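PDB 6QGL: VP5 from Halorubrum pleomorphic virus 6, which is an envelope protein of a haloarchaeal virus and probably mediates fusion of the viral membrane with that of the host cell. Local coordinates for residues T126-E131 against N166-T171; T149-P154 against F186-G191; A198-E203 against S212-T217. One frame throughout, in Å; residues are numbered along the deposited sequence.

Interaction 1: T126-E131 against N166-T171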
loop_
_atom_site.group_PDB
_atom_site.type_symbol
_atom_site.label_atom_id
_atom_site.label_comp_id
_atom_site.label_asym_id
_atom_site.label_seq_id
_atom_site.Cartn_x
_atom_site.Cartn_y
_atom_site.Cartn_z
ATOM N N THR A 126 -1.828 -14.373 3.208
ATOM C CA THR A 126 -3.260 -14.058 3.088
ATOM C C THR A 126 -4.068 -15.362 3.106
ATOM O O THR A 126 -5.033 -15.505 3.860
ATOM C CB THR A 126 -3.521 -13.262 1.781
ATOM O OG1 THR A 126 -2.672 -12.113 1.729
ATOM C CG2 THR A 126 -4.979 -12.841 1.624
ATOM N N VAL A 127 -3.624 -16.310 2.286
ATOM C CA VAL A 127 -4.197 -17.626 2.049
ATOM C C VAL A 127 -4.019 -18.553 3.278
ATOM O O VAL A 127 -4.944 -19.302 3.592
ATOM C CB VAL A 127 -3.594 -18.148 0.720
ATOM C CG1 VAL A 127 -4.040 -19.555 0.383
ATOM C CG2 VAL A 127 -3.971 -17.211 -0.410
ATOM N N ARG A 128 -2.880 -18.451 4.005
ATOM C CA ARG A 128 -2.635 -19.218 5.239
ATOM C C ARG A 128 -3.521 -18.709 6.359
ATOM O O ARG A 128 -3.979 -19.506 7.177
ATOM C CB ARG A 128 -1.172 -19.111 5.699
ATOM C CG ARG A 128 -0.260 -20.140 5.080
ATOM C CD ARG A 128 1.018 -20.385 5.880
ATOM N NE ARG A 128 1.966 -19.260 5.926
ATOM C CZ ARG A 128 2.856 -18.980 4.980
ATOM N NH1 ARG A 128 3.650 -17.928 5.099
ATOM N NH2 ARG A 128 2.928 -19.727 3.888
ATOM N N GLU A 129 -3.733 -17.374 6.411
ATOM C CA GLU A 129 -4.573 -16.704 7.401
ATOM C C GLU A 129 -6.013 -17.160 7.236
ATOM O O GLU A 129 -6.633 -17.524 8.232
ATOM C CB GLU A 129 -4.463 -15.178 7.276
ATOM C CG GLU A 129 -5.236 -14.395 8.323
ATOM C CD GLU A 129 -5.155 -12.894 8.141
ATOM O OE1 GLU A 129 -5.585 -12.401 7.073
ATOM O OE2 GLU A 129 -4.661 -12.211 9.066
ATOM N N LEU A 130 -6.532 -17.181 5.985
ATOM C CA LEU A 130 -7.895 -17.640 5.704
ATOM C C LEU A 130 -8.101 -19.055 6.238
ATOM O O LEU A 130 -9.116 -19.303 6.884
ATOM C CB LEU A 130 -8.254 -17.545 4.207
ATOM C CG LEU A 130 -9.654 -18.050 3.790
ATOM C CD1 LEU A 130 -10.773 -17.314 4.525
ATOM C CD2 LEU A 130 -9.854 -17.934 2.308
ATOM N N GLU A 131 -7.111 -19.950 6.027
ATOM C CA GLU A 131 -7.148 -21.321 6.534
ATOM C C GLU A 131 -7.190 -21.340 8.062
ATOM O O GLU A 131 -7.979 -22.096 8.633
ATOM C CB GLU A 131 -5.952 -22.135 6.008
ATOM C CG GLU A 131 -5.982 -23.612 6.392
ATOM C CD GLU A 131 -7.158 -24.430 5.885
ATOM O OE1 GLU A 131 -7.865 -23.962 4.966
ATOM O OE2 GLU A 131 -7.372 -25.548 6.405
ATOM N N ASN A 166 -11.277 -25.735 2.332
ATOM C CA ASN A 166 -10.061 -25.229 1.698
ATOM C C ASN A 166 -8.939 -26.261 1.649
ATOM O O ASN A 166 -8.829 -27.118 2.527
ATOM C CB ASN A 166 -9.531 -23.993 2.436
ATOM C CG ASN A 166 -10.535 -22.933 2.804
ATOM O OD1 ASN A 166 -11.430 -22.577 2.028
ATOM N ND2 ASN A 166 -10.376 -22.381 3.997
ATOM N N THR A 167 -8.077 -26.130 0.632
ATOM C CA THR A 167 -6.880 -26.938 0.418
ATOM C C THR A 167 -5.792 -25.989 -0.090
ATOM O O THR A 167 -6.000 -25.302 -1.096
ATOM C CB THR A 167 -7.136 -28.097 -0.574
ATOM O OG1 THR A 167 -8.362 -28.760 -0.261
ATOM C CG2 THR A 167 -5.997 -29.109 -0.598
ATOM N N LEU A 168 -4.657 -25.915 0.630
ATOM C CA LEU A 168 -3.522 -25.084 0.227
ATOM C C LEU A 168 -2.538 -25.999 -0.484
ATOM O O LEU A 168 -1.834 -26.784 0.161
ATOM C CB LEU A 168 -2.861 -24.348 1.420
ATOM C CG LEU A 168 -3.748 -23.494 2.337
ATOM C CD1 LEU A 168 -2.905 -22.673 3.288
ATOM C CD2 LEU A 168 -4.666 -22.579 1.554
ATOM N N LYS A 169 -2.562 -25.954 -1.825
ATOM C CA LYS A 169 -1.745 -26.797 -2.699
ATOM C C LYS A 169 -0.381 -26.181 -2.960
ATOM O O LYS A 169 -0.294 -25.002 -3.301
ATOM C CB LYS A 169 -2.475 -27.061 -4.030
ATOM C CG LYS A 169 -3.745 -27.901 -3.899
ATOM C CD LYS A 169 -4.546 -27.944 -5.195
ATOM C CE LYS A 169 -4.199 -29.130 -6.060
ATOM N NZ LYS A 169 -4.927 -29.097 -7.354
ATOM N N ASP A 170 0.684 -26.984 -2.808
ATOM C CA ASP A 170 2.054 -26.539 -3.063
ATOM C C ASP A 170 2.297 -26.476 -4.562
ATOM O O ASP A 170 2.124 -27.478 -5.263
ATOM C CB ASP A 170 3.078 -27.471 -2.385
ATOM C CG ASP A 170 3.220 -27.314 -0.879
ATOM O OD1 ASP A 170 2.507 -26.465 -0.296
ATOM O OD2 ASP A 170 4.055 -28.029 -0.286
ATOM N N THR A 171 2.665 -25.284 -5.054
ATOM C CA THR A 171 2.955 -25.035 -6.464
ATOM C C THR A 171 4.373 -24.499 -6.574
ATOM O O THR A 171 4.690 -23.474 -5.969
ATOM C CB THR A 171 1.885 -24.114 -7.076
ATOM O OG1 THR A 171 0.612 -24.739 -6.915
ATOM C CG2 THR A 171 2.128 -23.816 -8.553
#
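Leu168 stands out from the strand toward the helix, and its two methyl branches share the work. CD2 passes alongside Val127, the two side chains running in opposite directions, and meets CG1 of Val127. CG1 lies there because it is anti to the backbone N. CD1 of Leu168 lies over the helix backbone between Arg128 and Glu131. It rests 4.0 Å from CA of Arg128 and 4.1 Å from CB of Glu131. The Arg128 side chain crosses Leu168 at about a right angle, and its CG is the side-chain atom that comes near CD1.

The polar end of the contact is built by Glu131 and Asn166, which also slide past each other in opposite directions. The Glu131 chain starts anti to the backbone N and then bends at chi2 (61°), which brings OE1 over to the strand. ND2 of Asn166 donates to OE1 of Glu131 at 3.1 Å. OE1 lies in the amide plane, but the donor sits above the carboxylate plane, and the two planes are 71° apart. Ser164 is a second partner of OE1. OD1 of Asn166 is bound by His188, so both ends of the amide are held.

The helix and strand segments run roughly antiparallel, at 147°, with axes 9.5 Å apart. This is alpha/beta packing, with the edge strand 166-174 of a four-stranded antiparallel sheet laid on the long helix 97-140.

Interaction 2: T149-P154 against F186-G191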
loop_
_atom_site.group_PDB
_atom_site.type_symbol
_atom_site.label_atom_id
_atom_site.label_comp_id
_atom_site.label_asym_id
_atom_site.label_seq_id
_atom_site.Cartn_x
_atom_site.Cartn_y
_atom_site.Cartn_z
ATOM N N THR A 149 -15.808 -18.278 4.559
ATOM C CA THR A 149 -15.490 -18.755 3.211
ATOM C C THR A 149 -16.735 -18.671 2.337
ATOM O O THR A 149 -17.536 -19.608 2.306
ATOM C CB THR A 149 -14.841 -20.155 3.217
ATOM O OG1 THR A 149 -15.725 -21.094 3.824
ATOM C CG2 THR A 149 -13.472 -20.186 3.883
ATOM N N ASP A 150 -16.919 -17.525 1.665
ATOM C CA ASP A 150 -18.043 -17.306 0.752
ATOM C C ASP A 150 -17.499 -16.997 -0.635
ATOM O O ASP A 150 -16.937 -15.922 -0.862
ATOM C CB ASP A 150 -18.996 -16.200 1.250
ATOM C CG ASP A 150 -20.217 -15.945 0.373
ATOM O OD1 ASP A 150 -20.390 -16.663 -0.643
ATOM O OD2 ASP A 150 -21.002 -15.034 0.703
ATOM N N PHE A 151 -17.661 -17.953 -1.555
ATOM C CA PHE A 151 -17.182 -17.830 -2.929
ATOM C C PHE A 151 -18.342 -17.647 -3.905
ATOM O O PHE A 151 -18.134 -17.644 -5.116
ATOM C CB PHE A 151 -16.239 -19.004 -3.285
ATOM C CG PHE A 151 -14.967 -18.951 -2.457
ATOM C CD1 PHE A 151 -14.963 -19.370 -1.130
ATOM C CD2 PHE A 151 -13.814 -18.363 -2.961
ATOM C CE1 PHE A 151 -13.814 -19.261 -0.343
ATOM C CE2 PHE A 151 -12.664 -18.252 -2.175
ATOM C CZ PHE A 151 -12.677 -18.690 -0.867
ATOM N N GLY A 152 -19.543 -17.447 -3.364
ATOM C CA GLY A 152 -20.747 -17.224 -4.154
ATOM C C GLY A 152 -21.918 -18.077 -3.723
ATOM O O GLY A 152 -23.032 -17.568 -3.575
ATOM N N ASP A 153 -21.668 -19.384 -3.527
ATOM C CA ASP A 153 -22.670 -20.355 -3.089
ATOM C C ASP A 153 -22.153 -21.069 -1.821
ATOM O O ASP A 153 -21.695 -22.215 -1.889
ATOM C CB ASP A 153 -22.999 -21.338 -4.224
ATOM C CG ASP A 153 -24.119 -22.310 -3.915
ATOM O OD1 ASP A 153 -24.694 -22.224 -2.811
ATOM O OD2 ASP A 153 -24.422 -23.153 -4.779
ATOM N N PRO A 154 -22.222 -20.392 -0.652
ATOM C CA PRO A 154 -21.673 -20.984 0.577
ATOM C C PRO A 154 -22.600 -21.976 1.287
ATOM O O PRO A 154 -23.033 -21.740 2.419
ATOM C CB PRO A 154 -21.344 -19.755 1.423
ATOM C CG PRO A 154 -22.375 -18.758 1.028
ATOM C CD PRO A 154 -22.720 -19.021 -0.409
ATOM N N PHE A 186 -4.649 -21.699 -3.829
ATOM C CA PHE A 186 -5.848 -21.793 -3.017
ATOM C C PHE A 186 -6.963 -22.543 -3.732
ATOM O O PHE A 186 -7.485 -22.058 -4.735
ATOM C CB PHE A 186 -6.319 -20.397 -2.567
ATOM C CG PHE A 186 -7.576 -20.449 -1.736
ATOM C CD1 PHE A 186 -7.523 -20.763 -0.382
ATOM C CD2 PHE A 186 -8.819 -20.222 -2.311
ATOM C CE1 PHE A 186 -8.689 -20.845 0.379
ATOM C CE2 PHE A 186 -9.981 -20.319 -1.553
ATOM C CZ PHE A 186 -9.911 -20.622 -0.211
ATOM N N ARG A 187 -7.355 -23.701 -3.184
ATOM C CA ARG A 187 -8.472 -24.504 -3.676
ATOM C C ARG A 187 -9.573 -24.467 -2.615
ATOM O O ARG A 187 -9.273 -24.555 -1.425
ATOM C CB ARG A 187 -8.038 -25.953 -3.989
ATOM C CG ARG A 187 -9.177 -26.859 -4.473
ATOM C CD ARG A 187 -8.668 -28.160 -5.056
ATOM N NE ARG A 187 -9.760 -29.058 -5.437
ATOM C CZ ARG A 187 -10.384 -29.048 -6.613
ATOM N NH1 ARG A 187 -11.363 -29.906 -6.860
ATOM N NH2 ARG A 187 -10.039 -28.170 -7.547
ATOM N N HIS A 188 -10.835 -24.309 -3.048
ATOM C CA HIS A 188 -12.014 -24.271 -2.186
ATOM C C HIS A 188 -13.138 -25.081 -2.814
ATOM O O HIS A 188 -13.530 -24.812 -3.948
ATOM C CB HIS A 188 -12.468 -22.821 -1.928
ATOM C CG HIS A 188 -13.704 -22.708 -1.087
ATOM N ND1 HIS A 188 -13.642 -22.736 0.292
ATOM C CD2 HIS A 188 -14.997 -22.574 -1.463
ATOM C CE1 HIS A 188 -14.891 -22.623 0.709
ATOM N NE2 HIS A 188 -15.742 -22.517 -0.309
ATOM N N ASN A 189 -13.651 -26.069 -2.066
ATOM C CA ASN A 189 -14.773 -26.917 -2.469
ATOM C C ASN A 189 -15.784 -26.968 -1.324
ATOM O O ASN A 189 -15.417 -27.328 -0.202
ATOM C CB ASN A 189 -14.309 -28.330 -2.858
ATOM C CG ASN A 189 -15.394 -29.174 -3.489
ATOM O OD1 ASN A 189 -16.276 -28.677 -4.198
ATOM N ND2 ASN A 189 -15.353 -30.475 -3.254
ATOM N N THR A 190 -17.052 -26.618 -1.611
ATOM C CA THR A 190 -18.144 -26.593 -0.628
ATOM C C THR A 190 -18.525 -27.994 -0.108
ATOM O O THR A 190 -19.126 -28.098 0.964
ATOM C CB THR A 190 -19.357 -25.822 -1.157
ATOM O OG1 THR A 190 -19.832 -26.447 -2.348
ATOM C CG2 THR A 190 -19.053 -24.344 -1.405
ATOM N N GLY A 191 -18.164 -29.045 -0.849
ATOM C CA GLY A 191 -18.385 -30.422 -0.423
ATOM C C GLY A 191 -19.354 -31.283 -1.210
ATOM O O GLY A 191 -19.409 -32.493 -0.975
HETATM O O HOH W 1 -17.998 -20.651 -0.552
HETATM O O HOH W 2 -22.206 -24.884 -2.651
#
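The loop 149-154 runs past the end of strand 180-189 without pairing with it, and the nearest CA atoms, those of Phe151 and His188, are 8.3 Å apart. Phe151 and His188 fill the gap with their rings. They stack face to face, with centroids 4.1 Å apart and planes at 29°. The tilt brings CD1 of Phe151 closest, 3.2 Å from CD2 of His188. CB of His188 adds a CH-pi contact over the Phe151 face. His188 CG is anti to the backbone N (chi1 178°), which carries the imidazole out to the loop.

Phe186 meets Phe151 tip to tip. Their planes are near parallel but slid apart, so the rings barely overlap. CZ of Phe151 touches CE2 of Phe186. Thr149 brings its CB to 3.5 Å from CE1 of His188.

Two waters join the loop backbone to side chains of the strand segment. One donates to O of Thr149, accepts from N of Phe151 and lies 2.9 Å from NE2 of His188. The other donates to O of Asp153 and accepts from OG1 of Thr190. Within the loop, N of Gly152 bonds OD1 of Asp150 in an Asx turn.

Both nitrogens of the buried imidazole have partners, water at NE2 and Asn166 at ND1. The ring is thus fixed in rotation as well as stacked, and aromatic packing and water bridges together hold the loop to the strand.

Interaction 3: A198-E203 against S212-T217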
loop_
_atom_site.group_PDB
_atom_site.type_symbol
_atom_site.label_atom_id
_atom_site.label_comp_id
_atom_site.label_asym_id
_atom_site.label_seq_id
_atom_site.Cartn_x
_atom_site.Cartn_y
_atom_site.Cartn_z
ATOM N N ALA A 198 -25.635 -27.461 -6.556
ATOM C CA ALA A 198 -24.938 -26.683 -5.536
ATOM C C ALA A 198 -23.415 -26.735 -5.676
ATOM O O ALA A 198 -22.745 -25.861 -5.123
ATOM C CB ALA A 198 -25.351 -27.159 -4.150
ATOM N N TYR A 199 -22.870 -27.750 -6.401
ATOM C CA TYR A 199 -21.427 -27.939 -6.618
ATOM C C TYR A 199 -20.728 -26.624 -6.928
ATOM O O TYR A 199 -21.039 -25.973 -7.926
ATOM C CB TYR A 199 -21.153 -28.978 -7.721
ATOM C CG TYR A 199 -19.691 -29.339 -7.905
ATOM C CD1 TYR A 199 -19.009 -30.077 -6.940
ATOM C CD2 TYR A 199 -19.009 -29.008 -9.072
ATOM C CE1 TYR A 199 -17.675 -30.446 -7.119
ATOM C CE2 TYR A 199 -17.677 -29.377 -9.265
ATOM C CZ TYR A 199 -17.012 -30.092 -8.282
ATOM O OH TYR A 199 -15.696 -30.450 -8.460
ATOM N N SER A 200 -19.838 -26.209 -6.018
ATOM C CA SER A 200 -19.083 -24.968 -6.117
ATOM C C SER A 200 -17.618 -25.233 -5.765
ATOM O O SER A 200 -17.311 -25.664 -4.649
ATOM C CB SER A 200 -19.687 -23.910 -5.197
ATOM O OG SER A 200 -19.020 -22.665 -5.305
ATOM N N VAL A 201 -16.725 -25.013 -6.742
ATOM C CA VAL A 201 -15.282 -25.202 -6.591
ATOM C C VAL A 201 -14.509 -24.066 -7.279
ATOM O O VAL A 201 -14.869 -23.646 -8.381
ATOM C CB VAL A 201 -14.798 -26.625 -7.017
ATOM C CG1 VAL A 201 -15.058 -26.899 -8.494
ATOM C CG2 VAL A 201 -13.324 -26.856 -6.678
ATOM N N VAL A 202 -13.481 -23.545 -6.593
ATOM C CA VAL A 202 -12.582 -22.511 -7.094
ATOM C C VAL A 202 -11.140 -22.906 -6.757
ATOM O O VAL A 202 -10.885 -23.458 -5.687
ATOM C CB VAL A 202 -12.961 -21.064 -6.656
ATOM C CG1 VAL A 202 -12.553 -20.760 -5.214
ATOM C CG2 VAL A 202 -12.387 -20.024 -7.618
ATOM N N GLU A 203 -10.220 -22.685 -7.695
ATOM C CA GLU A 203 -8.800 -22.973 -7.522
ATOM C C GLU A 203 -8.018 -21.926 -8.285
ATOM O O GLU A 203 -8.172 -21.828 -9.503
ATOM C CB GLU A 203 -8.445 -24.397 -7.982
ATOM C CG GLU A 203 -7.042 -24.816 -7.568
ATOM C CD GLU A 203 -6.608 -26.222 -7.933
ATOM O OE1 GLU A 203 -7.469 -27.130 -7.982
ATOM O OE2 GLU A 203 -5.391 -26.418 -8.151
ATOM N N SER A 212 -12.836 -22.832 -12.100
ATOM C CA SER A 212 -13.887 -22.006 -11.499
ATOM C C SER A 212 -15.248 -22.576 -11.880
ATOM O O SER A 212 -15.615 -22.555 -13.058
ATOM C CB SER A 212 -13.767 -20.547 -11.929
ATOM O OG SER A 212 -14.814 -19.769 -11.367
ATOM N N THR A 213 -15.977 -23.117 -10.895
ATOM C CA THR A 213 -17.300 -23.711 -11.106
ATOM C C THR A 213 -18.258 -23.111 -10.095
ATOM O O THR A 213 -17.995 -23.220 -8.899
ATOM C CB THR A 213 -17.231 -25.241 -10.972
ATOM O OG1 THR A 213 -16.155 -25.748 -11.768
ATOM C CG2 THR A 213 -18.538 -25.930 -11.353
ATOM N N ASN A 214 -19.362 -22.477 -10.557
ATOM C CA ASN A 214 -20.356 -21.839 -9.679
ATOM C C ASN A 214 -19.595 -21.104 -8.562
ATOM O O ASN A 214 -19.890 -21.268 -7.378
ATOM C CB ASN A 214 -21.328 -22.900 -9.116
ATOM C CG ASN A 214 -22.501 -22.353 -8.336
ATOM O OD1 ASN A 214 -23.009 -21.258 -8.599
ATOM N ND2 ASN A 214 -22.955 -23.111 -7.350
ATOM N N SER A 215 -18.551 -20.357 -8.963
ATOM C CA SER A 215 -17.629 -19.689 -8.057
ATOM C C SER A 215 -17.201 -18.298 -8.487
ATOM O O SER A 215 -17.258 -17.945 -9.663
ATOM C CB SER A 215 -16.368 -20.532 -7.901
ATOM O OG SER A 215 -16.615 -21.708 -7.151
ATOM N N ASN A 216 -16.715 -17.532 -7.501
ATOM C CA ASN A 216 -16.130 -16.202 -7.616
ATOM C C ASN A 216 -14.701 -16.371 -7.125
ATOM O O ASN A 216 -14.500 -17.014 -6.092
ATOM C CB ASN A 216 -16.877 -15.197 -6.727
ATOM C CG ASN A 216 -18.331 -15.008 -7.075
ATOM O OD1 ASN A 216 -18.800 -15.384 -8.154
ATOM N ND2 ASN A 216 -19.081 -14.412 -6.160
ATOM N N THR A 217 -13.705 -15.844 -7.865
ATOM C CA THR A 217 -12.299 -15.979 -7.461
ATOM C C THR A 217 -12.140 -15.401 -6.059
ATOM O O THR A 217 -11.958 -16.172 -5.124
ATOM C CB THR A 217 -11.352 -15.416 -8.507
ATOM O OG1 THR A 217 -11.636 -14.034 -8.665
ATOM C CG2 THR A 217 -11.464 -16.129 -9.844
#
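Val202 lies against Ser215, with its CB 3.7 Å from CB of Ser215. Its CG2, anti to the backbone N, reaches on toward O of Asn216 and CA of Thr217. The chain after strand 209-213 thus folds back across this valine.

On the opposite face of the sheet, Val201 and Thr213 cross obliquely. CG1 of Val201 takes the crowded position between N and the carbonyl carbon (chi1 63°) and touches OG1 and CB of Thr213. The methyl CG2 of Thr213 turns instead to the Tyr199 ring, 3.9 Å from CD2 of Tyr199.

The backbones of Val201 and Thr213 form an antiparallel hydrogen-bonded pair. N of Thr213 donates to O of Val201 at 2.8 Å, nearly along the C=O axis. The return bond, from N of Val201 to O of Thr213, is 3.1 Å long and lies in the carbonyl plane. OG of Ser215 also donates to O of Thr213, from above that plane, so this oxygen is gripped twice. Val202 and Ser212 are the next, non-hydrogen-bonded pair.

The pairing ends at Asn214, whose positive phi (41°) turns the chain. OG of Ser200, anti to its backbone N, donates to O of Asn214 at 2.6 Å, from above the carbonyl plane. ND2 of Asn214 is held mainly by Asp153 and adds a weak bond to O of Tyr199.

Strands 201-204 and 209-213 form a beta hairpin. On its other side, strand 201-204 pairs with strand 180-189, through Val202 and His188. Strand 209-213 is outermost in the sheet within this chain. The Val202 face meets Phe151 of the loop after helix 145-148, while Val201 lies beside Arg187 and Asn189.

Overall arrangement
All three interactions involve one four-stranded antiparallel sheet, whose order 166-174, 180-189, 201-204, 209-213 is also the chain order. Interaction 1 joins its first strand to helix 97-140. Interaction 2 fastens the loop after helix 145-148 to the second strand, and interaction 3 pairs the last two. Interactions 1 and 2 cross along the chain; interaction 3 follows both. The centres of interactions 1 and 2 lie about 13 Å apart. Those of interactions 2 and 3 are about 6 Å apart. Glu203 forms salt bridges to both Lys169 and Arg187, linking three strands. Interaction 1 seats the sheet on the long helix, while interactions 2 and 3 hold its later strands and the loop together, all within the envelope protein's N-terminal region.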